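Local coordinates for cobalamin biosynthesis protein CobN (Mycobacterium tuberculosis, PDB 7C6O) that probably catalyses, as the large subunit of cobaltochelatase, the ATP-dependent insertion of cobalt into the corrin ring during cobalamin biosynthesis, at residues Y536-T541 / N545-H550; A620-Y623 / L629-L632; L632-A637 / D748-V753; R975-A980 / Y1051-V1056; Q988-T993 / I1044-R1049. All blocks are in the same frame, centred on the assembly; numbering follows the deposited sequence.

Contact 1 (Y536-T541 / N545-H550)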
# COMPACT_ATOMS: atom_id res chain seq x y z
N TYR A 536 -12.45 -20.10 -5.94
CA TYR A 536 -12.53 -19.46 -4.63
C TYR A 536 -13.82 -19.82 -3.92
O TYR A 536 -13.83 -20.01 -2.69
CB TYR A 536 -12.39 -17.94 -4.77
CG TYR A 536 -10.96 -17.50 -4.65
CD1 TYR A 536 -10.35 -17.38 -3.41
CD2 TYR A 536 -10.20 -17.22 -5.78
CE1 TYR A 536 -9.03 -16.99 -3.29
CE2 TYR A 536 -8.88 -16.82 -5.67
CZ TYR A 536 -8.30 -16.71 -4.43
OH TYR A 536 -6.99 -16.32 -4.31
N ARG A 537 -14.93 -19.92 -4.65
CA ARG A 537 -16.19 -20.29 -4.01
C ARG A 537 -16.16 -21.73 -3.52
O ARG A 537 -16.86 -22.07 -2.56
CB ARG A 537 -17.35 -20.06 -4.97
CG ARG A 537 -17.67 -18.58 -5.21
CD ARG A 537 -18.16 -17.89 -3.93
NE ARG A 537 -17.06 -17.41 -3.09
CZ ARG A 537 -17.07 -17.45 -1.76
NH1 ARG A 537 -18.12 -17.97 -1.12
NH2 ARG A 537 -16.04 -16.99 -1.07
N TRP A 538 -15.34 -22.59 -4.14
CA TRP A 538 -15.22 -23.95 -3.63
C TRP A 538 -14.43 -24.01 -2.33
O TRP A 538 -14.66 -24.90 -1.51
CB TRP A 538 -14.58 -24.86 -4.68
CG TRP A 538 -14.27 -26.21 -4.11
CD1 TRP A 538 -15.13 -27.25 -3.94
CD2 TRP A 538 -13.00 -26.66 -3.60
NE1 TRP A 538 -14.48 -28.32 -3.37
CE2 TRP A 538 -13.18 -27.98 -3.15
CE3 TRP A 538 -11.74 -26.06 -3.49
CZ2 TRP A 538 -12.13 -28.72 -2.59
CZ3 TRP A 538 -10.71 -26.80 -2.94
CH2 TRP A 538 -10.91 -28.11 -2.50
N LEU A 539 -13.51 -23.07 -2.12
CA LEU A 539 -12.80 -23.00 -0.85
C LEU A 539 -13.74 -22.72 0.31
O LEU A 539 -13.42 -23.06 1.45
CB LEU A 539 -11.72 -21.92 -0.90
CG LEU A 539 -10.57 -22.10 -1.89
CD1 LEU A 539 -9.62 -20.91 -1.82
CD2 LEU A 539 -9.84 -23.40 -1.61
N ASP A 540 -14.89 -22.11 0.04
CA ASP A 540 -15.83 -21.68 1.07
C ASP A 540 -16.89 -22.76 1.28
O ASP A 540 -16.75 -23.90 0.82
CB ASP A 540 -16.45 -20.35 0.67
CG ASP A 540 -16.89 -19.51 1.86
OD1 ASP A 540 -17.10 -20.08 2.95
OD2 ASP A 540 -17.03 -18.29 1.69
N THR A 541 -17.94 -22.43 2.00
CA THR A 541 -19.10 -23.30 2.11
C THR A 541 -20.11 -22.93 1.04
O THR A 541 -20.10 -21.83 0.49
CB THR A 541 -19.73 -23.20 3.50
OG1 THR A 541 -20.00 -21.82 3.81
CG2 THR A 541 -18.81 -23.78 4.56
N ASN A 545 -19.87 -30.28 -2.43
CA ASN A 545 -18.53 -30.78 -2.20
C ASN A 545 -17.56 -29.67 -1.79
O ASN A 545 -16.35 -29.82 -1.98
CB ASN A 545 -18.01 -31.50 -3.44
CG ASN A 545 -17.96 -30.59 -4.65
OD1 ASN A 545 -18.70 -29.62 -4.74
ND2 ASN A 545 -17.07 -30.90 -5.59
N GLY A 546 -18.07 -28.58 -1.24
CA GLY A 546 -17.21 -27.46 -0.90
C GLY A 546 -16.21 -27.81 0.18
O GLY A 546 -16.47 -28.62 1.07
N PHE A 547 -15.04 -27.17 0.10
CA PHE A 547 -13.99 -27.42 1.08
C PHE A 547 -14.38 -26.90 2.46
O PHE A 547 -14.11 -27.55 3.48
CB PHE A 547 -12.68 -26.79 0.62
CG PHE A 547 -11.55 -26.95 1.59
CD1 PHE A 547 -10.94 -28.18 1.78
CD2 PHE A 547 -11.08 -25.87 2.32
CE1 PHE A 547 -9.90 -28.33 2.68
CE2 PHE A 547 -10.04 -26.00 3.22
CZ PHE A 547 -9.45 -27.24 3.40
N GLY A 548 -15.02 -25.73 2.52
CA GLY A 548 -15.45 -25.17 3.78
C GLY A 548 -14.29 -24.72 4.66
O GLY A 548 -14.24 -25.06 5.85
N ALA A 549 -13.37 -23.96 4.08
CA ALA A 549 -12.22 -23.47 4.84
C ALA A 549 -12.66 -22.54 5.96
O ALA A 549 -13.57 -21.72 5.80
CB ALA A 549 -11.26 -22.72 3.91
N HIS A 550 -12.01 -22.68 7.12
CA HIS A 550 -12.18 -21.70 8.18
C HIS A 550 -11.39 -20.42 7.90
O HIS A 550 -11.78 -19.35 8.38
CB HIS A 550 -11.76 -22.29 9.52
CG HIS A 550 -12.68 -23.36 10.02
ND1 HIS A 550 -12.37 -24.70 9.97
CD2 HIS A 550 -13.92 -23.28 10.55
CE1 HIS A 550 -13.37 -25.41 10.46
NE2 HIS A 550 -14.33 -24.57 10.83
O HOH W 1 -16.06 -21.93 4.69
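The first torsions of W538 (chi1 171°) and F547 (chi1 178°) are both near trans, which sets each ring beside its own carbonyl carbon. With these rotations F547 CB lies over one face of the W538 six-membered ring, 3.8 Å from W538 CZ2. This is a CH-pi contact, with CB standing nearly over the centre of that ring, 11° off its normal. The two rings themselves meet obliquely. At its edge the indole reaches N545: W538 NE1 donates to N545 O at 2.8 Å. That bond is bent. The donor stands above the carbonyl plane, and the oxygen is tilted from the ring plane.

The backbone does the rest. F547 N donates to W538 O and A549 N to L539 O, both at 2.8 Å. G548 N, at a residue with positive phi, gives a third bond to D540 O (3.0 Å). The returning loop thus takes up the carbonyls of W538, L539 and D540, where helix 530-539 runs out. D540 is pinned as well. Its OD2 takes both terminal nitrogens of R537, and its OD1 accepts from T541 N at 2.7 Å. A water donates to D540 OD1 and also to A549 O, so it bridges the two segments.

The contact closes the tight reversal between helix 530-539 and strand 551-555. W538 and F547 pack on V504 of strand 503-507, and W538 and N545 on I448 of strand 448-451. A salt bridge from D540 OD1 to R355 links it to helix 343-361.

Contact 2 (A620-Y623 / L629-L632); sequences AETY and LEQL
T622 OG1 donates a hydrogen bond to E630 OE1 at 3.1 Å. It is the single polar link between the two segments. The hydroxyl meets the carboxylate oxygen on its syn side, 21° out of the carboxylate plane. T622 CG2 lies beside the bond, 3.7 Å from E630 OE1, so the methyl touches the same oxygen.

With chi1 near trans (-168°) and the chain extended beyond CG, E630 spans the gap from the helix to the loop, whose nearest CA atoms, those of T622 and E630, are 8.3 Å apart. The two side chains cross at about a right angle, and they bury little surface.

The other oxygen, E630 OE2, has a stronger partner in a salt bridge to K693 NZ. D754 OD2 is also close to E630 OE2. The lysine may offset these two like charges.

The contact ties the loop after strand 617-619 to the first half of helix 624-642, which the loop leads into. Helix 675-694 touches both segments: T622 meets K693 and E630 meets L689. Nearby, L629 and L632 pack on helix 647-660.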
# COMPACT_ATOMS: atom_id res chain seq x y z
N ALA A 620 28.11 -6.41 -1.79
CA ALA A 620 28.27 -7.10 -3.07
C ALA A 620 29.69 -7.61 -3.25
O ALA A 620 29.90 -8.70 -3.79
CB ALA A 620 27.88 -6.18 -4.22
N GLU A 621 30.69 -6.83 -2.82
CA GLU A 621 32.11 -7.14 -2.96
C GLU A 621 32.53 -7.23 -4.42
O GLU A 621 31.73 -6.99 -5.33
CB GLU A 621 32.45 -8.45 -2.22
CG GLU A 621 32.31 -8.37 -0.71
CD GLU A 621 33.18 -7.29 -0.08
OE1 GLU A 621 32.75 -6.69 0.93
OE2 GLU A 621 34.28 -7.02 -0.60
N THR A 622 33.80 -7.56 -4.67
CA THR A 622 34.33 -7.65 -6.02
C THR A 622 34.68 -9.08 -6.37
O THR A 622 34.87 -9.94 -5.49
CB THR A 622 35.57 -6.76 -6.20
OG1 THR A 622 36.58 -7.16 -5.26
CG2 THR A 622 35.22 -5.30 -5.97
N TYR A 623 34.80 -9.33 -7.67
CA TYR A 623 35.09 -10.65 -8.20
C TYR A 623 35.64 -10.49 -9.61
O TYR A 623 35.42 -9.45 -10.25
CB TYR A 623 33.85 -11.55 -8.21
CG TYR A 623 32.74 -11.00 -9.08
CD1 TYR A 623 31.82 -10.09 -8.58
CD2 TYR A 623 32.63 -11.38 -10.42
CE1 TYR A 623 30.81 -9.58 -9.37
CE2 TYR A 623 31.62 -10.87 -11.22
CZ TYR A 623 30.72 -9.97 -10.69
OH TYR A 623 29.72 -9.46 -11.49
N LEU A 629 40.68 -5.14 -11.62
CA LEU A 629 40.76 -3.70 -11.84
C LEU A 629 41.09 -2.97 -10.54
O LEU A 629 41.89 -2.03 -10.54
CB LEU A 629 39.45 -3.18 -12.43
CG LEU A 629 39.34 -1.67 -12.62
CD1 LEU A 629 40.41 -1.17 -13.57
CD2 LEU A 629 37.95 -1.31 -13.12
N GLU A 630 40.46 -3.38 -9.44
CA GLU A 630 40.79 -2.84 -8.13
C GLU A 630 42.29 -2.93 -7.86
O GLU A 630 42.90 -1.96 -7.37
CB GLU A 630 40.00 -3.61 -7.07
CG GLU A 630 40.01 -3.03 -5.67
CD GLU A 630 39.00 -3.72 -4.78
OE1 GLU A 630 38.74 -4.93 -5.00
OE2 GLU A 630 38.44 -3.07 -3.87
N GLN A 631 42.91 -4.06 -8.19
CA GLN A 631 44.34 -4.24 -7.96
C GLN A 631 45.16 -3.29 -8.83
O GLN A 631 46.15 -2.72 -8.37
CB GLN A 631 44.73 -5.69 -8.21
CG GLN A 631 43.91 -6.70 -7.43
CD GLN A 631 44.11 -8.13 -7.92
OE1 GLN A 631 44.93 -8.39 -8.80
NE2 GLN A 631 43.34 -9.06 -7.35
N LEU A 632 44.75 -3.12 -10.09
CA LEU A 632 45.50 -2.24 -10.98
C LEU A 632 45.35 -0.78 -10.57
O LEU A 632 46.29 0.01 -10.70
CB LEU A 632 45.05 -2.44 -12.43
CG LEU A 632 45.40 -3.78 -13.08
CD1 LEU A 632 44.95 -3.80 -14.54
CD2 LEU A 632 46.89 -4.05 -12.97

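Contact 3 (L632-A637 / D748-V753)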
# COMPACT_ATOMS: atom_id res chain seq x y z
N LEU A 632 44.75 -3.12 -10.09
CA LEU A 632 45.50 -2.24 -10.98
C LEU A 632 45.35 -0.78 -10.57
O LEU A 632 46.29 0.01 -10.70
CB LEU A 632 45.05 -2.44 -12.43
CG LEU A 632 45.40 -3.78 -13.08
CD1 LEU A 632 44.95 -3.80 -14.54
CD2 LEU A 632 46.89 -4.05 -12.97
N LEU A 633 44.17 -0.39 -10.07
CA LEU A 633 43.98 0.98 -9.59
C LEU A 633 44.90 1.28 -8.42
O LEU A 633 45.50 2.36 -8.35
CB LEU A 633 42.52 1.21 -9.19
CG LEU A 633 41.47 1.18 -10.30
CD1 LEU A 633 40.10 1.52 -9.73
CD2 LEU A 633 41.84 2.14 -11.41
N ASP A 634 45.02 0.35 -7.47
CA ASP A 634 45.95 0.53 -6.37
C ASP A 634 47.38 0.68 -6.88
O ASP A 634 48.13 1.54 -6.41
CB ASP A 634 45.86 -0.64 -5.39
CG ASP A 634 44.52 -0.73 -4.70
OD1 ASP A 634 43.77 0.27 -4.72
OD2 ASP A 634 44.21 -1.80 -4.14
N GLU A 635 47.77 -0.16 -7.84
CA GLU A 635 49.10 -0.04 -8.42
C GLU A 635 49.28 1.30 -9.12
O GLU A 635 50.35 1.91 -9.05
CB GLU A 635 49.34 -1.20 -9.40
CG GLU A 635 50.74 -1.22 -10.01
CD GLU A 635 50.98 -2.46 -10.84
OE1 GLU A 635 50.11 -3.35 -10.86
OE2 GLU A 635 52.05 -2.55 -11.48
N HIS A 636 48.24 1.78 -9.80
CA HIS A 636 48.31 3.09 -10.44
C HIS A 636 48.58 4.19 -9.42
O HIS A 636 49.38 5.10 -9.67
CB HIS A 636 47.02 3.37 -11.22
CG HIS A 636 46.98 4.71 -11.86
ND1 HIS A 636 46.56 5.85 -11.20
CD2 HIS A 636 47.31 5.11 -13.12
CE1 HIS A 636 46.63 6.88 -12.02
NE2 HIS A 636 47.08 6.46 -13.19
N ALA A 637 47.91 4.12 -8.27
CA ALA A 637 48.12 5.14 -7.24
C ALA A 637 49.56 5.11 -6.73
O ALA A 637 50.14 6.17 -6.46
CB ALA A 637 47.14 4.92 -6.09
N ASP A 748 33.03 9.96 -0.53
CA ASP A 748 34.07 9.24 0.18
C ASP A 748 34.97 8.50 -0.80
O ASP A 748 34.51 7.91 -1.78
CB ASP A 748 33.46 8.26 1.18
CG ASP A 748 32.86 8.96 2.39
OD1 ASP A 748 33.58 9.76 3.03
OD2 ASP A 748 31.67 8.73 2.69
N GLU A 749 36.28 8.53 -0.53
CA GLU A 749 37.25 7.90 -1.40
C GLU A 749 37.17 6.38 -1.30
O GLU A 749 36.89 5.83 -0.23
CB GLU A 749 38.66 8.38 -1.05
CG GLU A 749 39.73 7.99 -2.05
CD GLU A 749 41.01 8.78 -1.87
OE1 GLU A 749 40.94 9.93 -1.39
OE2 GLU A 749 42.09 8.26 -2.21
N ARG A 750 37.44 5.72 -2.42
CA ARG A 750 37.25 4.27 -2.52
C ARG A 750 38.06 3.52 -1.46
O ARG A 750 37.55 2.60 -0.82
CB ARG A 750 37.64 3.79 -3.92
CG ARG A 750 37.73 2.28 -4.05
CD ARG A 750 38.11 1.86 -5.47
NE ARG A 750 39.48 2.21 -5.82
CZ ARG A 750 40.54 1.47 -5.51
NH1 ARG A 750 40.39 0.34 -4.83
NH2 ARG A 750 41.76 1.87 -5.87
N ALA A 751 39.32 3.91 -1.26
CA ALA A 751 40.18 3.16 -0.35
C ALA A 751 39.71 3.28 1.10
O ALA A 751 39.74 2.30 1.85
CB ALA A 751 41.63 3.64 -0.48
N THR A 752 39.27 4.48 1.50
CA THR A 752 38.88 4.67 2.90
C THR A 752 37.53 4.04 3.20
O THR A 752 37.27 3.68 4.36
CB THR A 752 38.87 6.16 3.24
OG1 THR A 752 38.15 6.88 2.24
CG2 THR A 752 40.29 6.70 3.33
N VAL A 753 36.67 3.89 2.20
CA VAL A 753 35.41 3.16 2.41
C VAL A 753 35.70 1.73 2.82
O VAL A 753 35.09 1.20 3.76
CB VAL A 753 34.53 3.23 1.14
CG1 VAL A 753 33.32 2.32 1.30
CG2 VAL A 753 34.10 4.65 0.87
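L633 is the first residue of 632-637 to touch the other helix. Its side chain lies against the R750 guanidinium: L633 CB is 3.5 Å from R750 NH2, and L633 CD1 comes over one face of the planar group, 4.0 Å from R750 NE. The leucine gives the arginine an apolar wall, and it also packs on L689 of helix 675-694.

D634 follows and makes the polar link. Its CG is anti to the carbonyl carbon (chi1 -65°), which swings the carboxylate across to the arginine. R750 NH2 donates to D634 OD1 at 2.8 Å in a fairly straight bond, with the oxygen in the guanidinium plane and met nearly along its C-O axis. R750 NH1 adds a weak bond to the same D634 OD1 at 3.4 Å. Both terminal nitrogens thus converge on one oxygen. The two planes are 21° apart, so the salt bridge is nearly flat.

Further along, H636 NE2 is hydrogen-bonded to D679.

R750 sits in the first turn of its helix, just after the N-cap residue E749. E749 O accepts from V753 N at 3.1 Å and from T752 OG1 at 3.0 Å. A bend at chi3 (69°) turns the R750 guanidinium so that its NH1 and NH2 end meets D634. R750 NE makes a separate salt bridge to D686 of helix 675-694. The guanidinium is therefore held by two acidic residues.

The arrangement is an interhelical salt bridge in a largely helical part of the fold: one arginine at the start of helix 750-769 joins helices 624-642 and 675-694.

Contact 4 (R975-A980 / Y1051-V1056)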
# COMPACT_ATOMS: atom_id res chain seq x y z
N ARG A 975 3.50 26.70 -18.20
CA ARG A 975 2.61 27.65 -18.86
C ARG A 975 2.83 27.66 -20.37
O ARG A 975 1.87 27.74 -21.14
CB ARG A 975 2.81 29.05 -18.28
CG ARG A 975 2.00 30.11 -19.00
CD ARG A 975 2.18 31.47 -18.36
NE ARG A 975 1.34 32.48 -18.99
CZ ARG A 975 0.05 32.66 -18.70
NH1 ARG A 975 -0.64 33.61 -19.32
NH2 ARG A 975 -0.54 31.90 -17.79
N ALA A 976 4.09 27.57 -20.80
CA ALA A 976 4.39 27.60 -22.23
C ALA A 976 3.71 26.45 -22.96
O ALA A 976 3.12 26.64 -24.03
CB ALA A 976 5.90 27.57 -22.45
N HIS A 977 3.79 25.24 -22.40
CA HIS A 977 3.15 24.10 -23.03
C HIS A 977 1.64 24.20 -22.96
O HIS A 977 0.94 23.87 -23.93
CB HIS A 977 3.63 22.80 -22.38
CG HIS A 977 5.11 22.57 -22.51
ND1 HIS A 977 5.81 21.76 -21.65
CD2 HIS A 977 6.00 23.04 -23.41
CE1 HIS A 977 7.08 21.74 -22.01
NE2 HIS A 977 7.23 22.51 -23.08
N ALA A 978 1.11 24.65 -21.82
CA ALA A 978 -0.34 24.78 -21.67
C ALA A 978 -0.90 25.81 -22.64
O ALA A 978 -1.99 25.61 -23.21
CB ALA A 978 -0.69 25.14 -20.23
N GLN A 979 -0.19 26.92 -22.85
CA GLN A 979 -0.66 27.93 -23.79
C GLN A 979 -0.63 27.41 -25.22
O GLN A 979 -1.51 27.74 -26.03
CB GLN A 979 0.16 29.21 -23.67
CG GLN A 979 0.08 29.91 -22.32
CD GLN A 979 -1.35 30.07 -21.83
OE1 GLN A 979 -1.82 29.29 -21.01
NE2 GLN A 979 -2.04 31.09 -22.33
N ALA A 980 0.37 26.60 -25.56
CA ALA A 980 0.42 26.01 -26.89
C ALA A 980 -0.75 25.06 -27.12
O ALA A 980 -1.35 25.05 -28.19
CB ALA A 980 1.75 25.29 -27.10
N TYR A 1051 3.21 13.29 -23.55
CA TYR A 1051 4.32 12.35 -23.66
C TYR A 1051 5.28 12.74 -24.78
O TYR A 1051 6.48 12.50 -24.66
CB TYR A 1051 3.80 10.92 -23.87
CG TYR A 1051 3.52 10.18 -22.58
CD1 TYR A 1051 2.67 10.73 -21.63
CD2 TYR A 1051 4.09 8.94 -22.32
CE1 TYR A 1051 2.40 10.07 -20.44
CE2 TYR A 1051 3.82 8.27 -21.14
CZ TYR A 1051 2.98 8.84 -20.20
OH TYR A 1051 2.70 8.19 -19.02
N ARG A 1052 4.77 13.34 -25.86
CA ARG A 1052 5.65 13.80 -26.92
C ARG A 1052 6.66 14.83 -26.43
O ARG A 1052 7.72 14.98 -27.04
CB ARG A 1052 4.84 14.37 -28.09
CG ARG A 1052 4.24 13.31 -29.00
CD ARG A 1052 3.62 13.93 -30.25
NE ARG A 1052 2.23 13.50 -30.43
CZ ARG A 1052 1.84 12.50 -31.22
NH1 ARG A 1052 2.74 11.81 -31.91
NH2 ARG A 1052 0.56 12.20 -31.31
N ARG A 1053 6.35 15.53 -25.34
CA ARG A 1053 7.24 16.55 -24.79
C ARG A 1053 8.22 16.01 -23.76
O ARG A 1053 9.13 16.75 -23.37
CB ARG A 1053 6.42 17.68 -24.15
CG ARG A 1053 5.55 18.45 -25.13
CD ARG A 1053 5.01 19.71 -24.47
NE ARG A 1053 4.22 20.52 -25.40
CZ ARG A 1053 2.89 20.58 -25.38
NH1 ARG A 1053 2.20 19.88 -24.49
NH2 ARG A 1053 2.26 21.34 -26.26
N ILE A 1054 8.06 14.76 -23.32
CA ILE A 1054 8.91 14.24 -22.26
C ILE A 1054 10.35 14.17 -22.74
O ILE A 1054 10.66 13.47 -23.72
CB ILE A 1054 8.41 12.86 -21.80
CG1 ILE A 1054 7.04 12.99 -21.13
CG2 ILE A 1054 9.43 12.22 -20.85
CD1 ILE A 1054 6.42 11.66 -20.74
N ALA A 1055 11.23 14.89 -22.06
CA ALA A 1055 12.66 14.87 -22.37
C ALA A 1055 13.42 13.86 -21.54
O ALA A 1055 14.42 13.29 -22.01
CB ALA A 1055 13.26 16.27 -22.17
N VAL A 1056 12.98 13.61 -20.30
CA VAL A 1056 13.59 12.63 -19.41
C VAL A 1056 12.48 11.78 -18.82
O VAL A 1056 11.56 12.31 -18.18
CB VAL A 1056 14.39 13.28 -18.27
CG1 VAL A 1056 15.39 12.29 -17.70
CG2 VAL A 1056 15.05 14.56 -18.71
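R1053 lies across the face of H977 where helix 973-985 meets a type I beta turn. The turn, from Y1051 to I1054, leads from helix 1044-1051 toward strand 1056-1061, part of a mixed sheet in which that strand runs parallel to strand 880-885. The two side chains slide past each other in opposite directions. Their flat groups are almost parallel, with the imidazole and guanidinium planes 8° apart.

The overlap is staggered. The R1053 chain is extended from CG to NE, so its CD reaches the centre of the H977 ring while the guanidinium runs on toward the helix backbone. One guanidinium face then lies over H977 CB, which is 3.8 Å from R1053 CZ, with contact near the rim. Beyond it, A980 CB touches R1053 NH2 at 4.1 Å. No hydrogen bond joins the two segments.

Polar partners outside hold both groups. H977 ND1 is hydrogen-bonded to D935 OD2, which probably fixes the rotation of the ring. R1053 NH2 forms a salt bridge to D981, the residue after A980 on the same helix, so the arginine is anchored at its tip as well as along its stem.

The closest touch is a CH-pi contact: R1053 CD stands 3.5 Å from the centroid of the H977 ring, 10° off its normal.

Contact 5 (Q988-T993 / I1044-R1049)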
# COMPACT_ATOMS: atom_id res chain seq x y z
N GLN A 988 -9.18 24.61 -21.49
CA GLN A 988 -8.22 24.93 -20.43
C GLN A 988 -7.94 23.72 -19.54
O GLN A 988 -6.78 23.49 -19.16
CB GLN A 988 -8.74 26.10 -19.58
CG GLN A 988 -7.82 26.49 -18.43
CD GLN A 988 -6.52 27.13 -18.90
OE1 GLN A 988 -6.46 27.72 -19.98
NE2 GLN A 988 -5.47 26.99 -18.10
N ARG A 989 -8.97 22.95 -19.20
CA ARG A 989 -8.77 21.77 -18.37
C ARG A 989 -7.88 20.75 -19.07
O ARG A 989 -7.01 20.13 -18.45
CB ARG A 989 -10.12 21.15 -17.99
CG ARG A 989 -10.04 19.76 -17.35
CD ARG A 989 -9.52 19.80 -15.91
NE ARG A 989 -8.07 19.90 -15.83
CZ ARG A 989 -7.36 19.70 -14.72
NH1 ARG A 989 -7.97 19.39 -13.59
NH2 ARG A 989 -6.04 19.82 -14.75
N ARG A 990 -8.08 20.56 -20.38
CA ARG A 990 -7.21 19.65 -21.13
C ARG A 990 -5.78 20.18 -21.17
O ARG A 990 -4.83 19.40 -21.08
CB ARG A 990 -7.75 19.45 -22.54
CG ARG A 990 -9.06 18.68 -22.63
CD ARG A 990 -9.37 18.34 -24.08
NE ARG A 990 -8.24 17.67 -24.71
CZ ARG A 990 -8.13 17.46 -26.02
NH1 ARG A 990 -9.09 17.85 -26.84
NH2 ARG A 990 -7.05 16.85 -26.50
N ALA A 991 -5.62 21.50 -21.31
CA ALA A 991 -4.29 22.08 -21.44
C ALA A 991 -3.46 21.96 -20.17
O ALA A 991 -2.23 22.06 -20.24
CB ALA A 991 -4.41 23.55 -21.85
N THR A 992 -4.09 21.77 -19.01
CA THR A 992 -3.36 21.61 -17.76
C THR A 992 -3.38 20.17 -17.26
O THR A 992 -3.02 19.92 -16.10
CB THR A 992 -3.94 22.53 -16.68
OG1 THR A 992 -5.32 22.22 -16.48
CG2 THR A 992 -3.80 23.99 -17.11
N THR A 993 -3.79 19.22 -18.09
CA THR A 993 -3.82 17.82 -17.69
C THR A 993 -2.41 17.25 -17.71
O THR A 993 -1.72 17.32 -18.73
CB THR A 993 -4.74 17.02 -18.61
OG1 THR A 993 -6.09 17.49 -18.46
CG2 THR A 993 -4.69 15.54 -18.27
N ILE A 1044 -6.58 9.95 -24.13
CA ILE A 1044 -5.48 9.43 -24.94
C ILE A 1044 -4.80 10.56 -25.70
O ILE A 1044 -3.56 10.64 -25.75
CB ILE A 1044 -5.99 8.34 -25.90
CG1 ILE A 1044 -6.41 7.10 -25.12
CG2 ILE A 1044 -4.93 7.99 -26.94
CD1 ILE A 1044 -6.97 6.00 -25.99
N ASP A 1045 -5.59 11.45 -26.31
CA ASP A 1045 -5.00 12.55 -27.07
C ASP A 1045 -4.21 13.48 -26.16
O ASP A 1045 -3.14 13.97 -26.55
CB ASP A 1045 -6.10 13.31 -27.81
CG ASP A 1045 -6.64 12.54 -29.00
OD1 ASP A 1045 -5.85 11.83 -29.66
OD2 ASP A 1045 -7.85 12.65 -29.29
N ASP A 1046 -4.71 13.73 -24.95
CA ASP A 1046 -3.96 14.55 -24.01
C ASP A 1046 -2.69 13.84 -23.54
O ASP A 1046 -1.64 14.48 -23.38
CB ASP A 1046 -4.83 14.92 -22.81
CG ASP A 1046 -5.92 15.91 -23.17
OD1 ASP A 1046 -5.68 16.75 -24.06
OD2 ASP A 1046 -7.00 15.85 -22.56
N MET A 1047 -2.76 12.53 -23.33
CA MET A 1047 -1.56 11.79 -22.93
C MET A 1047 -0.50 11.86 -24.02
O MET A 1047 0.68 12.07 -23.73
CB MET A 1047 -1.90 10.34 -22.61
CG MET A 1047 -0.84 9.65 -21.75
SD MET A 1047 -0.80 7.86 -21.94
CE MET A 1047 -0.09 7.73 -23.58
N ASN A 1048 -0.91 11.69 -25.29
CA ASN A 1048 0.05 11.72 -26.38
C ASN A 1048 0.70 13.10 -26.51
O ASN A 1048 1.91 13.20 -26.75
CB ASN A 1048 -0.63 11.32 -27.69
CG ASN A 1048 -1.07 9.87 -27.70
OD1 ASN A 1048 -0.51 9.03 -27.00
ND2 ASN A 1048 -2.09 9.56 -28.50
N ARG A 1049 -0.09 14.17 -26.36
CA ARG A 1049 0.47 15.51 -26.45
C ARG A 1049 1.55 15.73 -25.39
O ARG A 1049 2.61 16.29 -25.69
CB ARG A 1049 -0.64 16.56 -26.32
CG ARG A 1049 -1.65 16.52 -27.45
CD ARG A 1049 -2.67 17.65 -27.34
NE ARG A 1049 -2.09 18.93 -27.73
CZ ARG A 1049 -2.00 19.36 -28.98
NH1 ARG A 1049 -2.45 18.60 -29.97
NH2 ARG A 1049 -1.47 20.54 -29.24
O HOH W 2 -7.91 16.08 -19.99
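D1046 and R990 have the most surface buried here, and a salt bridge joins them. The arginine comes side-on: R990 NE and R990 NH2 each donate to D1046 OD1, both at 2.8 Å. The oxygen lies in the guanidinium plane. Seen from the carboxylate the two bonds differ, since NE meets OD1 on its syn side and NH2 comes from above the plane. A weak third bond runs from R990 NE to D1046 OD2 at 3.1 Å. The guanidinium and carboxylate planes are 50° apart, in keeping with NH2 coming from above the carboxylate. A bend at chi3 (52°) turns the guanidinium back onto the aspartate, and R990 CG also lies 3.5 Å from D1046 OD2.

T993 is the third residue. It points toward D1046 but meets it through a water, which donates to T993 OG1 at 2.8 Å and to D1046 OD2 at 2.7 Å. T993 OG1 in turn donates to R989 O at 2.8 Å, which fixes the hydroxyl as acceptor for the water.

Both oxygens of D1046 are thus satisfied, OD1 by the arginine and OD2 mainly by the water. D1046 is buried, and the adjacent positive charge would be expected to keep it ionised. The link joins helix 988-991 to helix 1044-1051 through charge rather than apolar packing.

Overall arrangement
The five contacts fall into two close pairs and one outlier. Contacts 2 and 3 share L632 and helix 624-642. Their centres are about 10 Å apart, and E630 CG touches R750 NH1 at 3.5 Å. Helix 675-694 backs both. Contacts 4 and 5 also have centres about 10 Å apart, with A978 CB packed on A991 O at 3.4 Å. D981 unites them further: it makes salt bridges to R1053 of contact 4 and, in the conformer given, to R1049 of contact 5. The two pairs are some 44 to 52 Å apart between centres. Contact 1 lies 48 Å or more from every other centre. None of the contacts includes the sodium ligands D125 and S127.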